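Local structure of isochorismatase family protein (2A67) at residues D31-R36 with E105-Q110; I47-H52 with E68-Q73. The protein is of unproven function but belongs to the isochorismatase family and is probably a hydrolase related to the nicotinamidases. All coordinates share one frame; numbering follows the deposited sequence. Where two conformers were deposited one is given.

Interaction 1. Residues D31-R36 with E105-Q110; sequences DKVNQR and EIAGVQ
Both carboxylate oxygens of Glu105 are gripped from several directions, and the guanidinium of Arg36 supplies the pair of bonds that crosses this contact. Arg36 NE donates to Glu105 OE2 over 2.8 Å, and Arg36 NH2 donates to Glu105 OE1 over 2.9 Å. Each oxygen offers its syn lone pair, so this is a side-on, bidentate salt bridge. The NH2 bond is almost straight (175°) and its acceptor lies in the guanidinium plane; the NE bond is more bent (147°), its acceptor tilted out of that plane. The two flat groups are nearly coplanar, 26° apart, although the two side chains cross at about a right angle. Bends at chi2 and chi3 fold the Arg36 chain so that its NE edge meets the acid, whereas Glu105 reaches out fully extended. OE1 also bonds Tyr40 OH and forms a salt bridge with Arg5 NH2, while OE2 has its strongest polar partner in the hydroxyl of Thr132. With two positive groups and two hydroxyls around it, this buried carboxylate is probably held as the anion, and the same bonds should restrict its rotation. One turn back along the helix the contact becomes apolar: Val33 CG2 lies 4.0 Å from Ala107 CB, where the CA atoms of these two residues approach to 7.5 Å. Helix 26-42 thus packs on one face of the parallel sheet, over strand 103-109, which pairs with strand 5-10 on one side and strand 128-137 on the other.

Interaction 2. Residues I47-H52 with E68-Q73; sequences IIFVQH and EKLDTQ
Thr72 CG2 makes the closest approach to the Phe49 ring, lying 3.6 Å from Phe49 CZ and 3.8 Å from Phe49 CE1. The methyl comes in obliquely at the outer end of the ring, and the two side chains cross at about a right angle. Next to it, Leu70 CD1 lies 4.1 Å from Phe49 CE2, again on an oblique approach, with the leucine and phenylalanine side chains sliding past each other in opposite directions. Between these two residues the backbone carbonyl of Asp71 brings its oxygen to the ring edge, near the ring plane, 4.1 Å from Phe49 CZ. The far end of the ring is therefore met by three consecutive residues of the loop. With Phe49 CG anti to the carbonyl carbon (chi1 -72°), the ring leaves strand 47-52 pointed at the loop; in Thr72 the same relation holds for CG2, which puts the methyl rather than the hydroxyl against the ring. Further out, the Phe49 backbone bonds to Phe77 and Ile79 of strand 77-81, and its side chain also touches Leu9 and Leu66. Backbone bonds to strand 77-81 thus fix the strand side, and helix 26-42 backs the loop side, where in one of its two deposited conformers Asp71 OD2 forms a salt bridge with Arg41. In the parallel alpha/beta fold of the isochorismatase family, this irregular loop before strand 77-81 covers the sheet face at strand 47-52. Chemically the contact is mainly apolar, 139 Å² of buried surface. The fit therefore depends on van der Waals packing, with no hydrogen bond between the two segments; at its distance, the Asp71 carbonyl oxygen can add at most a slight attraction to the hydrogen on CZ.

Overall arrangement
Interactions 1 and 2 lie about 10 Å apart, centre to centre, and share one face of the parallel sheet. Helix 26-42 is followed in the chain, after a short connection, by strand 47-52, and the loop 68-73 returns from that strand to lie against the helix. There the two meet directly: Asp31 OD1 and Lys69 NZ form a salt bridge of 2.9 Å, and Asn34 packs against Leu70 and Asp71. Leu70 of interaction 2 also touches Val33 of interaction 1. Around strand 5-10, Leu9 touches Val33, Ala107 and Phe49, which makes the two contacts parts of one continuous hydrophobic layer between sheet, helix and loop.

Interaction 1. Residues D31-R36 with E105-Q110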
loop_
_atom_site.group_PDB
_atom_site.type_symbol
_atom_site.label_atom_id
_atom_site.label_comp_id
_atom_site.label_asym_id
_atom_site.label_seq_id
_atom_site.Cartn_x
_atom_site.Cartn_y
_atom_site.Cartn_z
ATOM N N ASP D 31 0.098 -17.888 18.097
ATOM C CA ASP D 31 0.997 -18.154 19.208
ATOM C C ASP D 31 2.045 -17.038 19.317
ATOM O O ASP D 31 2.306 -16.545 20.416
ATOM C CB ASP D 31 1.710 -19.489 19.010
ATOM C CG ASP D 31 0.804 -20.665 19.245
ATOM O OD1 ASP D 31 -0.153 -20.513 20.062
ATOM O OD2 ASP D 31 1.073 -21.745 18.639
ATOM N N LYS D 32 2.603 -16.637 18.174
ATOM C CA LYS D 32 3.608 -15.561 18.138
ATOM C C LYS D 32 2.951 -14.217 18.543
ATOM O O LYS D 32 3.491 -13.447 19.316
ATOM C CB LYS D 32 4.277 -15.542 16.746
ATOM C CG LYS D 32 5.466 -14.639 16.620
ATOM C CD LYS D 32 6.814 -15.398 16.767
ATOM C CE LYS D 32 7.476 -15.684 15.360
ATOM N NZ LYS D 32 8.629 -14.741 14.946
ATOM N N VAL D 33 1.745 -13.962 18.058
ATOM C CA VAL D 33 0.993 -12.752 18.453
ATOM C C VAL D 33 0.663 -12.727 19.950
ATOM O O VAL D 33 0.845 -11.695 20.609
ATOM C CB VAL D 33 -0.301 -12.590 17.606
ATOM C CG1 VAL D 33 -1.286 -11.583 18.276
ATOM C CG2 VAL D 33 0.087 -12.162 16.175
ATOM N N ASN D 34 0.159 -13.839 20.494
ATOM C CA ASN D 34 -0.016 -13.916 21.947
ATOM C C ASN D 34 1.287 -13.611 22.764
ATOM O O ASN D 34 1.214 -12.989 23.826
ATOM C CB ASN D 34 -0.544 -15.271 22.334
ATOM C CG ASN D 34 -2.068 -15.363 22.223
ATOM O OD1 ASN D 34 -2.605 -16.456 22.265
ATOM N ND2 ASN D 34 -2.752 -14.227 22.124
ATOM N N GLN D 35 2.447 -14.041 22.270
ATOM C CA GLN D 35 3.746 -13.712 22.928
ATOM C C GLN D 35 4.000 -12.202 22.941
ATOM O O GLN D 35 4.447 -11.640 23.959
ATOM C CB GLN D 35 4.925 -14.417 22.255
ATOM C CG GLN D 35 4.991 -15.917 22.471
ATOM C CD GLN D 35 6.347 -16.507 22.095
ATOM O OE1 GLN D 35 6.941 -17.301 22.883
ATOM N NE2 GLN D 35 6.895 -16.092 20.929
ATOM N N ARG D 36 3.680 -11.534 21.831
ATOM C CA ARG D 36 3.826 -10.076 21.769
ATOM C C ARG D 36 2.848 -9.395 22.684
ATOM O O ARG D 36 3.193 -8.448 23.361
ATOM C CB ARG D 36 3.664 -9.557 20.330
ATOM C CG ARG D 36 4.577 -10.226 19.325
ATOM C CD ARG D 36 6.058 -10.048 19.817
ATOM N NE ARG D 36 6.400 -8.622 19.897
ATOM C CZ ARG D 36 7.346 -8.122 20.682
ATOM N NH1 ARG D 36 8.013 -8.922 21.505
ATOM N NH2 ARG D 36 7.614 -6.833 20.656
ATOM N N GLU D 105 3.657 -1.513 16.058
ATOM C CA GLU D 105 4.076 -2.880 15.710
ATOM C C GLU D 105 2.858 -3.604 15.121
ATOM O O GLU D 105 1.882 -3.848 15.814
ATOM C CB GLU D 105 4.586 -3.668 16.938
ATOM C CG GLU D 105 5.100 -5.066 16.561
ATOM C CD GLU D 105 5.701 -5.831 17.752
ATOM O OE1 GLU D 105 6.120 -5.192 18.768
ATOM O OE2 GLU D 105 5.784 -7.069 17.630
ATOM N N ILE D 106 2.953 -4.008 13.865
ATOM C CA ILE D 106 1.781 -4.471 13.114
ATOM C C ILE D 106 1.783 -5.970 12.843
ATOM O O ILE D 106 2.803 -6.562 12.483
ATOM C CB ILE D 106 1.677 -3.659 11.787
ATOM C CG1 ILE D 106 1.431 -2.175 12.123
ATOM C CG2 ILE D 106 0.488 -4.176 10.874
ATOM C CD1 ILE D 106 1.765 -1.159 11.031
ATOM N N ALA D 107 0.612 -6.589 12.968
ATOM C CA ALA D 107 0.424 -8.003 12.635
ATOM C C ALA D 107 -1.024 -8.138 12.121
ATOM O O ALA D 107 -1.856 -7.249 12.372
ATOM C CB ALA D 107 0.649 -8.883 13.899
ATOM N N GLY D 108 -1.281 -9.175 11.334
ATOM C CA GLY D 108 -2.692 -9.559 11.055
ATOM C C GLY D 108 -2.828 -10.267 9.751
ATOM O O GLY D 108 -1.865 -10.813 9.229
ATOM N N VAL D 109 -4.053 -10.214 9.213
ATOM C CA VAL D 109 -4.458 -10.873 7.974
ATOM C C VAL D 109 -5.413 -9.901 7.263
ATOM O O VAL D 109 -5.989 -9.029 7.925
ATOM C CB VAL D 109 -5.218 -12.233 8.273
ATOM C CG1 VAL D 109 -4.334 -13.185 9.151
ATOM C CG2 VAL D 109 -6.521 -11.937 9.024
ATOM N N GLN D 110 -5.529 -9.981 5.938
ATOM C CA GLN D 110 -4.647 -10.810 5.111
ATOM C C GLN D 110 -3.434 -9.977 4.706
ATOM O O GLN D 110 -3.570 -8.795 4.453
ATOM C CB GLN D 110 -5.371 -11.291 3.825
ATOM C CG GLN D 110 -6.338 -12.449 4.103
ATOM C CD GLN D 110 -7.189 -12.754 2.897
ATOM O OE1 GLN D 110 -6.730 -13.317 1.901
ATOM N NE2 GLN D 110 -8.422 -12.333 2.963
#

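Interaction 2. Residues I47-H52 with E68-Q73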
loop_
_atom_site.group_PDB
_atom_site.type_symbol
_atom_site.label_atom_id
_atom_site.label_comp_id
_atom_site.label_asym_id
_atom_site.label_seq_id
_atom_site.Cartn_x
_atom_site.Cartn_y
_atom_site.Cartn_z
ATOM N N ILE D 47 -2.597 -2.113 23.250
ATOM C CA ILE D 47 -2.802 -3.180 22.300
ATOM C C ILE D 47 -4.161 -2.845 21.629
ATOM O O ILE D 47 -5.151 -2.579 22.321
ATOM C CB ILE D 47 -2.920 -4.584 22.940
ATOM C CG1 ILE D 47 -1.637 -4.921 23.776
ATOM C CG2 ILE D 47 -3.359 -5.626 21.805
ATOM C CD1 ILE D 47 -1.808 -6.077 24.740
ATOM N N ILE D 48 -4.152 -2.779 20.309
ATOM C CA ILE D 48 -5.316 -2.303 19.517
ATOM C C ILE D 48 -5.684 -3.383 18.523
ATOM O O ILE D 48 -4.888 -3.722 17.632
ATOM C CB ILE D 48 -5.007 -1.022 18.765
ATOM C CG1 ILE D 48 -4.481 0.060 19.717
ATOM C CG2 ILE D 48 -6.285 -0.485 17.986
ATOM C CD1 ILE D 48 -3.670 1.193 19.038
ATOM N N PHE D 49 -6.898 -3.935 18.658
ATOM C CA PHE D 49 -7.392 -4.909 17.712
ATOM C C PHE D 49 -8.249 -4.192 16.672
ATOM O O PHE D 49 -9.131 -3.387 17.025
ATOM C CB PHE D 49 -8.277 -5.940 18.412
ATOM C CG PHE D 49 -7.535 -6.889 19.288
ATOM C CD1 PHE D 49 -7.396 -6.627 20.656
ATOM C CD2 PHE D 49 -6.977 -8.042 18.766
ATOM C CE1 PHE D 49 -6.739 -7.494 21.462
ATOM C CE2 PHE D 49 -6.299 -8.930 19.604
ATOM C CZ PHE D 49 -6.188 -8.644 20.940
ATOM N N VAL D 50 -8.002 -4.476 15.402
ATOM C CA VAL D 50 -8.860 -3.947 14.312
ATOM C C VAL D 50 -9.764 -5.090 13.824
ATOM O O VAL D 50 -9.307 -6.206 13.593
ATOM C CB VAL D 50 -8.021 -3.317 13.159
ATOM C CG1 VAL D 50 -8.949 -2.819 12.040
ATOM C CG2 VAL D 50 -7.141 -2.118 13.743
ATOM N N GLN D 51 -11.059 -4.817 13.756
ATOM C CA GLN D 51 -12.027 -5.784 13.258
ATOM C C GLN D 51 -12.791 -5.185 12.089
ATOM O O GLN D 51 -13.312 -4.057 12.156
ATOM C CB GLN D 51 -12.990 -6.188 14.371
ATOM C CG GLN D 51 -12.315 -7.009 15.470
ATOM C CD GLN D 51 -13.201 -7.218 16.655
ATOM O OE1 GLN D 51 -13.186 -6.429 17.595
ATOM N NE2 GLN D 51 -14.021 -8.272 16.617
ATOM N N HIS D 52 -12.802 -5.959 11.007
ATOM C CA HIS D 52 -13.466 -5.597 9.762
ATOM C C HIS D 52 -14.948 -6.001 9.896
ATOM O O HIS D 52 -15.300 -6.918 10.629
ATOM C CB HIS D 52 -12.780 -6.321 8.592
ATOM C CG HIS D 52 -13.142 -5.769 7.252
ATOM N ND1 HIS D 52 -14.090 -6.361 6.443
ATOM C CD2 HIS D 52 -12.725 -4.661 6.592
ATOM C CE1 HIS D 52 -14.212 -5.668 5.325
ATOM N NE2 HIS D 52 -13.406 -4.631 5.389
ATOM N N GLU D 68 -10.751 -17.136 19.262
ATOM C CA GLU D 68 -10.767 -17.400 20.701
ATOM C C GLU D 68 -9.392 -17.531 21.329
ATOM O O GLU D 68 -9.226 -17.203 22.494
ATOM C CB GLU D 68 -11.506 -18.706 20.989
ATOM C CG GLU D 68 -12.950 -18.649 20.618
ATOM C CD GLU D 68 -13.828 -18.428 21.816
ATOM O OE1 GLU D 68 -13.593 -17.465 22.593
ATOM O OE2 GLU D 68 -14.757 -19.243 21.975
ATOM N N LYS D 69 -8.428 -18.043 20.578
ATOM C CA LYS D 69 -7.070 -18.281 21.124
ATOM C C LYS D 69 -6.301 -17.001 21.494
ATOM O O LYS D 69 -5.312 -17.067 22.269
ATOM C CB LYS D 69 -6.233 -19.108 20.141
ATOM C CG LYS D 69 -5.064 -19.913 20.771
ATOM C CD LYS D 69 -3.951 -19.935 19.712
ATOM C CE LYS D 69 -3.083 -21.211 19.697
ATOM N NZ LYS D 69 -2.352 -21.295 18.375
ATOM N N LEU D 70 -6.719 -15.859 20.935
ATOM C CA LEU D 70 -6.058 -14.566 21.235
ATOM C C LEU D 70 -6.366 -14.065 22.643
ATOM O O LEU D 70 -7.518 -14.071 23.065
ATOM C CB LEU D 70 -6.442 -13.487 20.206
ATOM C CG LEU D 70 -5.845 -13.584 18.794
ATOM C CD1 LEU D 70 -6.544 -12.619 17.904
ATOM C CD2 LEU D 70 -4.312 -13.324 18.780
ATOM N N ASP D 71 -5.321 -13.613 23.344
ATOM C CA ASP D 71 -5.432 -13.055 24.695
ATOM C C ASP D 71 -5.934 -11.625 24.625
ATOM O O ASP D 71 -5.174 -10.697 24.393
ATOM C CB ASP D 71 -4.068 -13.115 25.421
ATOM C CG ASP D 71 -4.112 -12.537 26.832
ATOM O OD1 ASP D 71 -5.113 -12.736 27.554
ATOM O OD2 ASP D 71 -3.126 -11.883 27.235
ATOM N N THR D 72 -7.229 -11.438 24.825
ATOM C CA THR D 72 -7.781 -10.067 24.853
ATOM C C THR D 72 -8.154 -9.682 26.280
ATOM O O THR D 72 -8.357 -10.575 27.091
ATOM C CB THR D 72 -9.020 -9.922 23.938
ATOM O OG1 THR D 72 -10.116 -10.634 24.525
ATOM C CG2 THR D 72 -8.749 -10.554 22.595
ATOM N N GLN D 73 -8.236 -8.379 26.595
ATOM C CA GLN D 73 -8.775 -7.916 27.864
ATOM C C GLN D 73 -9.626 -6.731 27.550
ATOM O O GLN D 73 -9.449 -6.153 26.488
ATOM C CB GLN D 73 -7.675 -7.464 28.804
ATOM C CG GLN D 73 -6.494 -8.371 28.823
ATOM C CD GLN D 73 -6.552 -9.410 29.880
ATOM O OE1 GLN D 73 -7.497 -10.204 29.944
ATOM N NE2 GLN D 73 -5.516 -9.433 30.735
#